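Local coordinates for mandelate racemase / muconate lactonizing enzyme, C-terminal domain protein (Pseudovibrio sp. JE062, PDB 4JHM) that is of undetermined function but belongs to the enolase superfamily, pairing an N-terminal capping domain with a C-terminal TIM-barrel-like domain, at residues W26-V40 with G52-I66. Numbering follows the deposited sequence.
Sequences WADNQEPLLYTNNIV and GATMSYTENFFDRCI
N38 reaches across to strand 52-58 with backbone and side chain alike. Its CB lies against T54 O and the CG2 methyl of I66. With CG beside its own backbone N (chi1 -56°), the amide turns toward the partner strand: CG packs on I66 CG2, OD1 passes near the same isoleucine, and ND2 donates twice. N38 ND2 lies 2.7 Å from S56 OG, which sits in the amide plane. N38 ND2 also donates to T54 O (2.9 Å), which accepts from N38 N as well, on the opposite face of its carbonyl plane. Asparagine suits this buried place because its short amide bridges two neighbouring acceptors. The S56 hydroxyl, able to accept and donate at once, passes the chain on to D63 OD2; the D63 carboxylate can take N-H groups at a helix start and caps helix 65-73 through weak bonds to C65 N and I66 N.

On the same face, the T36 hydroxyl oxygen OG1 accepts a nearly straight bond from D63 N (3.0 Å, 169°), and the F62 ring edge faces it.

On the face of Y35, M55 and Y57, with W26 from the preceding loop, flat rings pack face and edge in an aromatic cluster. Y57 CB sits over the Y35 ring, and the selenium of M55 (selenomethionine) lies at its edge. W26 turns its six-membered ring edge toward the Y57 face, planes 76° apart. W26 NE1 donates a hydrogen bond to Y35 OH (3.1 Å).

Paired backbone bonds join L34 with T58, T36 with S56, N38 with T54 and V40 with G52, making the antiparallel hairpin of the three-stranded meander in the capping domain, to which strand 369-376 adds a fourth strand.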
loop_
_atom_site.group_PDB
_atom_site.type_symbol
_atom_site.label_atom_id
_atom_site.label_comp_id
_atom_site.label_asym_id
_atom_site.label_seq_id
_atom_site.Cartn_x
_atom_site.Cartn_y
_atom_site.Cartn_z
ATOM N N TRP A 26 18.126 -33.344 -13.684
ATOM C CA TRP A 26 18.614 -32.058 -13.182
ATOM C C TRP A 26 18.450 -31.904 -11.669
ATOM O O TRP A 26 18.538 -30.797 -11.142
ATOM C CB TRP A 26 17.952 -30.874 -13.915
ATOM C CG TRP A 26 16.694 -31.196 -14.692
ATOM C CD1 TRP A 26 16.620 -31.628 -15.987
ATOM C CD2 TRP A 26 15.338 -31.077 -14.233
ATOM N NE1 TRP A 26 15.307 -31.798 -16.357
ATOM C CE2 TRP A 26 14.501 -31.468 -15.300
ATOM C CE3 TRP A 26 14.750 -30.684 -13.024
ATOM C CZ2 TRP A 26 13.108 -31.479 -15.193
ATOM C CZ3 TRP A 26 13.365 -30.694 -12.921
ATOM C CH2 TRP A 26 12.562 -31.087 -14.000
ATOM N N ALA A 27 18.220 -33.014 -10.977
ATOM C CA ALA A 27 18.161 -33.013 -9.519
ATOM C C ALA A 27 19.139 -34.049 -8.986
ATOM O O ALA A 27 19.410 -35.046 -9.652
ATOM C CB ALA A 27 16.752 -33.319 -9.046
ATOM N N ASP A 28 19.671 -33.816 -7.791
ATOM C CA ASP A 28 20.689 -34.703 -7.234
ATOM C C ASP A 28 20.084 -35.971 -6.650
ATOM O O ASP A 28 19.360 -35.924 -5.656
ATOM C CB ASP A 28 21.501 -33.982 -6.162
ATOM C CG ASP A 28 22.801 -34.689 -5.847
ATOM O OD1 ASP A 28 23.296 -35.449 -6.706
ATOM O OD2 ASP A 28 23.338 -34.477 -4.741
ATOM N N ASN A 29 20.391 -37.101 -7.284
ATOM C CA ASN A 29 19.943 -38.418 -6.830
ATOM C C ASN A 29 18.438 -38.655 -6.980
ATOM O O ASN A 29 17.888 -39.590 -6.391
ATOM C CB ASN A 29 20.394 -38.670 -5.387
ATOM C CG ASN A 29 21.899 -38.815 -5.270
ATOM O OD1 ASN A 29 22.601 -37.867 -4.917
ATOM N ND2 ASN A 29 22.405 -40.005 -5.584
ATOM N N GLN A 30 17.776 -37.810 -7.771
ATOM C CA GLN A 30 16.427 -38.112 -8.239
ATOM C C GLN A 30 16.587 -38.990 -9.463
ATOM O O GLN A 30 17.480 -38.761 -10.276
ATOM C CB GLN A 30 15.641 -36.847 -8.589
ATOM C CG GLN A 30 14.797 -36.292 -7.448
ATOM C CD GLN A 30 15.558 -35.331 -6.553
ATOM O OE1 GLN A 30 14.972 -34.425 -5.958
ATOM N NE2 GLN A 30 16.868 -35.517 -6.455
ATOM N N GLU A 31 15.728 -39.996 -9.591
ATOM C CA GLU A 31 15.882 -41.019 -10.628
ATOM C C GLU A 31 16.097 -40.414 -12.017
ATOM O O GLU A 31 15.628 -39.312 -12.295
ATOM C CB GLU A 31 14.666 -41.949 -10.640
ATOM C CG GLU A 31 14.359 -42.572 -9.290
ATOM C CD GLU A 31 15.595 -43.134 -8.622
ATOM O OE1 GLU A 31 16.297 -43.943 -9.261
ATOM O OE2 GLU A 31 15.864 -42.765 -7.460
ATOM N N PRO A 32 16.815 -41.137 -12.893
ATOM C CA PRO A 32 17.138 -40.634 -14.236
ATOM C C PRO A 32 15.901 -40.451 -15.103
ATOM O O PRO A 32 15.103 -41.378 -15.235
ATOM C CB PRO A 32 18.039 -41.730 -14.818
ATOM C CG PRO A 32 17.685 -42.962 -14.054
ATOM C CD PRO A 32 17.340 -42.496 -12.671
ATOM N N LEU A 33 15.745 -39.268 -15.691
ATOM C CA LEU A 33 14.562 -38.971 -16.490
ATOM C C LEU A 33 14.656 -39.566 -17.888
ATOM O O LEU A 33 15.664 -39.408 -18.577
ATOM C CB LEU A 33 14.354 -37.463 -16.611
ATOM C CG LEU A 33 14.106 -36.691 -15.318
ATOM C CD1 LEU A 33 14.081 -35.197 -15.607
ATOM C CD2 LEU A 33 12.815 -37.136 -14.642
ATOM N N LEU A 34 13.586 -40.245 -18.294
ATOM C CA LEU A 34 13.442 -40.746 -19.656
ATOM C C LEU A 34 12.700 -39.714 -20.496
ATOM O O LEU A 34 11.559 -39.360 -20.199
ATOM C CB LEU A 34 12.668 -42.065 -19.662
ATOM C CG LEU A 34 13.445 -43.362 -19.404
ATOM C CD1 LEU A 34 14.454 -43.209 -18.278
ATOM C CD2 LEU A 34 12.470 -44.487 -19.098
ATOM N N TYR A 35 13.351 -39.241 -21.554
ATOM C CA TYR A 35 12.784 -38.190 -22.392
ATOM C C TYR A 35 11.936 -38.747 -23.529
ATOM O O TYR A 35 12.371 -39.615 -24.279
ATOM C CB TYR A 35 13.893 -37.270 -22.912
ATOM C CG TYR A 35 14.272 -36.249 -21.873
ATOM C CD1 TYR A 35 14.890 -36.635 -20.689
ATOM C CD2 TYR A 35 13.967 -34.911 -22.042
ATOM C CE1 TYR A 35 15.215 -35.707 -19.713
ATOM C CE2 TYR A 35 14.287 -33.978 -21.072
ATOM C CZ TYR A 35 14.910 -34.383 -19.910
ATOM O OH TYR A 35 15.229 -33.457 -18.949
ATOM N N THR A 36 10.709 -38.243 -23.615
ATOM C CA THR A 36 9.769 -38.591 -24.664
ATOM C C THR A 36 9.406 -37.336 -25.428
ATOM O O THR A 36 9.273 -36.259 -24.834
ATOM C CB THR A 36 8.463 -39.136 -24.083
ATOM O OG1 THR A 36 8.739 -40.267 -23.256
ATOM C CG2 THR A 36 7.517 -39.536 -25.193
ATOM N N ASN A 37 9.240 -37.474 -26.739
ATOM C CA ASN A 37 8.762 -36.379 -27.569
ATOM C C ASN A 37 7.368 -36.712 -28.089
ATOM O O ASN A 37 7.123 -37.832 -28.540
ATOM C CB ASN A 37 9.721 -36.138 -28.733
ATOM C CG ASN A 37 9.508 -34.794 -29.406
ATOM O OD1 ASN A 37 8.557 -34.075 -29.108
ATOM N ND2 ASN A 37 10.399 -34.450 -30.326
ATOM N N ASN A 38 6.457 -35.745 -28.010
ATOM C CA ASN A 38 5.094 -35.923 -28.499
ATOM C C ASN A 38 4.861 -35.069 -29.730
ATOM O O ASN A 38 4.954 -33.848 -29.668
ATOM C CB ASN A 38 4.095 -35.538 -27.416
ATOM C CG ASN A 38 4.318 -36.302 -26.131
ATOM O OD1 ASN A 38 4.047 -37.502 -26.056
ATOM N ND2 ASN A 38 4.814 -35.615 -25.108
ATOM N N ILE A 39 4.558 -35.704 -30.855
ATOM C CA ILE A 39 4.387 -34.966 -32.095
ATOM C C ILE A 39 2.955 -35.019 -32.606
ATOM O O ILE A 39 2.354 -36.091 -32.696
ATOM C CB ILE A 39 5.325 -35.490 -33.192
ATOM C CG1 ILE A 39 6.771 -35.117 -32.866
ATOM C CG2 ILE A 39 4.932 -34.912 -34.541
ATOM C CD1 ILE A 39 7.791 -35.711 -33.816
ATOM N N VAL A 40 2.423 -33.844 -32.931
ATOM C CA VAL A 40 1.134 -33.721 -33.594
ATOM C C VAL A 40 1.361 -33.307 -35.039
ATOM O O VAL A 40 1.932 -32.246 -35.299
ATOM C CB VAL A 40 0.253 -32.648 -32.931
ATOM C CG1 VAL A 40 -1.042 -32.474 -33.711
ATOM C CG2 VAL A 40 -0.040 -33.009 -31.484
ATOM N N GLY A 52 3.728 -29.877 -34.786
ATOM C CA GLY A 52 3.901 -29.320 -33.451
ATOM C C GLY A 52 4.384 -30.427 -32.542
ATOM O O GLY A 52 4.277 -31.600 -32.890
ATOM N N ALA A 53 4.915 -30.063 -31.380
ATOM C CA ALA A 53 5.500 -31.048 -30.481
ATOM C C ALA A 53 5.657 -30.513 -29.070
ATOM O O ALA A 53 5.949 -29.334 -28.873
ATOM C CB ALA A 53 6.855 -31.488 -31.008
ATOM N N THR A 54 5.464 -31.386 -28.090
ATOM C CA THR A 54 5.792 -31.061 -26.712
ATOM C C THR A 54 6.509 -32.237 -26.056
ATOM O O THR A 54 6.256 -33.402 -26.366
ATOM C CB THR A 54 4.551 -30.680 -25.882
ATOM O OG1 THR A 54 4.971 -30.063 -24.659
ATOM C CG2 THR A 54 3.707 -31.910 -25.568
HETATM N N MSE A 55 7.399 -31.907 -25.130
HETATM C CA MSE A 55 8.300 -32.873 -24.543
HETATM C C MSE A 55 7.800 -33.316 -23.205
HETATM O O MSE A 55 7.262 -32.514 -22.445
HETATM C CB MSE A 55 9.613 -32.131 -24.386
HETATM C CG MSE A 55 10.774 -33.078 -24.166
HETATM SE SE MSE A 55 12.378 -32.004 -23.798
HETATM C CE MSE A 55 11.924 -31.297 -22.014
ATOM N N SER A 56 7.961 -34.603 -22.910
ATOM C CA SER A 56 7.674 -35.134 -21.581
ATOM C C SER A 56 8.962 -35.675 -20.972
ATOM O O SER A 56 9.865 -36.097 -21.690
ATOM C CB SER A 56 6.644 -36.263 -21.656
ATOM O OG SER A 56 5.557 -35.921 -22.490
ATOM N N TYR A 57 9.043 -35.667 -19.648
ATOM C CA TYR A 57 10.161 -36.294 -18.952
ATOM C C TYR A 57 9.632 -37.067 -17.751
ATOM O O TYR A 57 9.167 -36.479 -16.778
ATOM C CB TYR A 57 11.204 -35.252 -18.532
ATOM C CG TYR A 57 10.628 -33.881 -18.284
ATOM C CD1 TYR A 57 10.488 -32.972 -19.320
ATOM C CD2 TYR A 57 10.213 -33.498 -17.017
ATOM C CE1 TYR A 57 9.951 -31.720 -19.102
ATOM C CE2 TYR A 57 9.673 -32.248 -16.787
ATOM C CZ TYR A 57 9.543 -31.361 -17.832
ATOM O OH TYR A 57 9.009 -30.111 -17.605
ATOM N N THR A 58 9.700 -38.393 -17.837
ATOM C CA THR A 58 9.122 -39.276 -16.831
ATOM C C THR A 58 10.157 -40.250 -16.296
ATOM O O THR A 58 11.272 -40.311 -16.798
ATOM C CB THR A 58 7.966 -40.084 -17.433
ATOM O OG1 THR A 58 8.425 -40.767 -18.610
ATOM C CG2 THR A 58 6.816 -39.156 -17.799
ATOM N N GLU A 59 9.787 -41.005 -15.271
ATOM C CA GLU A 59 10.653 -42.053 -14.739
ATOM C C GLU A 59 10.127 -43.435 -15.125
ATOM O O GLU A 59 8.999 -43.568 -15.610
ATOM C CB GLU A 59 10.745 -41.944 -13.222
ATOM C CG GLU A 59 11.412 -40.667 -12.737
ATOM C CD GLU A 59 11.370 -40.528 -11.230
ATOM O OE1 GLU A 59 10.578 -41.257 -10.600
ATOM O OE2 GLU A 59 12.119 -39.692 -10.675
ATOM N N ASN A 60 10.955 -44.457 -14.920
ATOM C CA ASN A 60 10.565 -45.844 -15.168
ATOM C C ASN A 60 10.224 -46.140 -16.631
ATOM O O ASN A 60 10.815 -47.029 -17.238
ATOM C CB ASN A 60 9.385 -46.225 -14.276
ATOM C CG ASN A 60 9.606 -45.843 -12.828
ATOM O OD1 ASN A 60 10.672 -46.089 -12.266
ATOM N ND2 ASN A 60 8.602 -45.236 -12.216
ATOM N N PHE A 61 9.266 -45.413 -17.195
ATOM C CA PHE A 61 8.851 -45.660 -18.571
ATOM C C PHE A 61 8.756 -44.363 -19.362
ATOM O O PHE A 61 8.618 -43.290 -18.784
ATOM C CB PHE A 61 7.488 -46.360 -18.609
ATOM C CG PHE A 61 7.395 -47.572 -17.727
ATOM C CD1 PHE A 61 7.971 -48.771 -18.110
ATOM C CD2 PHE A 61 6.713 -47.516 -16.519
ATOM C CE1 PHE A 61 7.884 -49.889 -17.297
ATOM C CE2 PHE A 61 6.622 -48.629 -15.702
ATOM C CZ PHE A 61 7.210 -49.816 -16.089
ATOM N N PHE A 62 8.825 -44.469 -20.687
ATOM C CA PHE A 62 8.491 -43.351 -21.552
ATOM C C PHE A 62 7.016 -43.014 -21.368
ATOM O O PHE A 62 6.234 -43.845 -20.906
ATOM C CB PHE A 62 8.788 -43.675 -23.011
ATOM C CG PHE A 62 10.244 -43.905 -23.289
ATOM C CD1 PHE A 62 11.159 -42.867 -23.153
ATOM C CD2 PHE A 62 10.702 -45.158 -23.688
ATOM C CE1 PHE A 62 12.504 -43.076 -23.401
ATOM C CE2 PHE A 62 12.045 -45.369 -23.943
ATOM C CZ PHE A 62 12.946 -44.327 -23.797
ATOM N N ASP A 63 6.641 -41.798 -21.743
ATOM C CA ASP A 63 5.367 -41.224 -21.330
ATOM C C ASP A 63 4.265 -41.363 -22.374
ATOM O O ASP A 63 4.431 -40.949 -23.520
ATOM C CB ASP A 63 5.580 -39.741 -21.010
ATOM C CG ASP A 63 4.364 -39.093 -20.402
ATOM O OD1 ASP A 63 3.760 -39.688 -19.486
ATOM O OD2 ASP A 63 4.022 -37.974 -20.833
ATOM N N ARG A 64 3.135 -41.935 -21.967
ATOM C CA ARG A 64 1.922 -41.920 -22.790
ATOM C C ARG A 64 0.873 -40.939 -22.233
ATOM O O ARG A 64 -0.219 -40.817 -22.783
ATOM C CB ARG A 64 1.310 -43.316 -22.881
ATOM C CG ARG A 64 2.234 -44.404 -23.402
ATOM C CD ARG A 64 1.524 -45.751 -23.392
ATOM N NE ARG A 64 2.459 -46.868 -23.475
ATOM C CZ ARG A 64 2.599 -47.670 -24.530
ATOM N NH1 ARG A 64 3.483 -48.657 -24.491
ATOM N NH2 ARG A 64 1.861 -47.499 -25.620
ATOM N N CYS A 65 1.212 -40.246 -21.147
ATOM C CA CYS A 65 0.310 -39.280 -20.513
ATOM C C CYS A 65 -0.150 -38.192 -21.475
ATOM O O CYS A 65 -1.344 -37.925 -21.605
ATOM C CB CYS A 65 0.997 -38.618 -19.314
ATOM S SG CYS A 65 -0.034 -37.406 -18.450
ATOM N N ILE A 66 0.811 -37.549 -22.129
ATOM C CA ILE A 66 0.512 -36.505 -23.092
ATOM C C ILE A 66 -0.241 -37.074 -24.296
ATOM O O ILE A 66 -1.378 -36.684 -24.557
ATOM C CB ILE A 66 1.799 -35.796 -23.556
ATOM C CG1 ILE A 66 2.371 -34.940 -22.422
ATOM C CG2 ILE A 66 1.536 -34.945 -24.793
ATOM C CD1 ILE A 66 1.485 -33.789 -21.989
#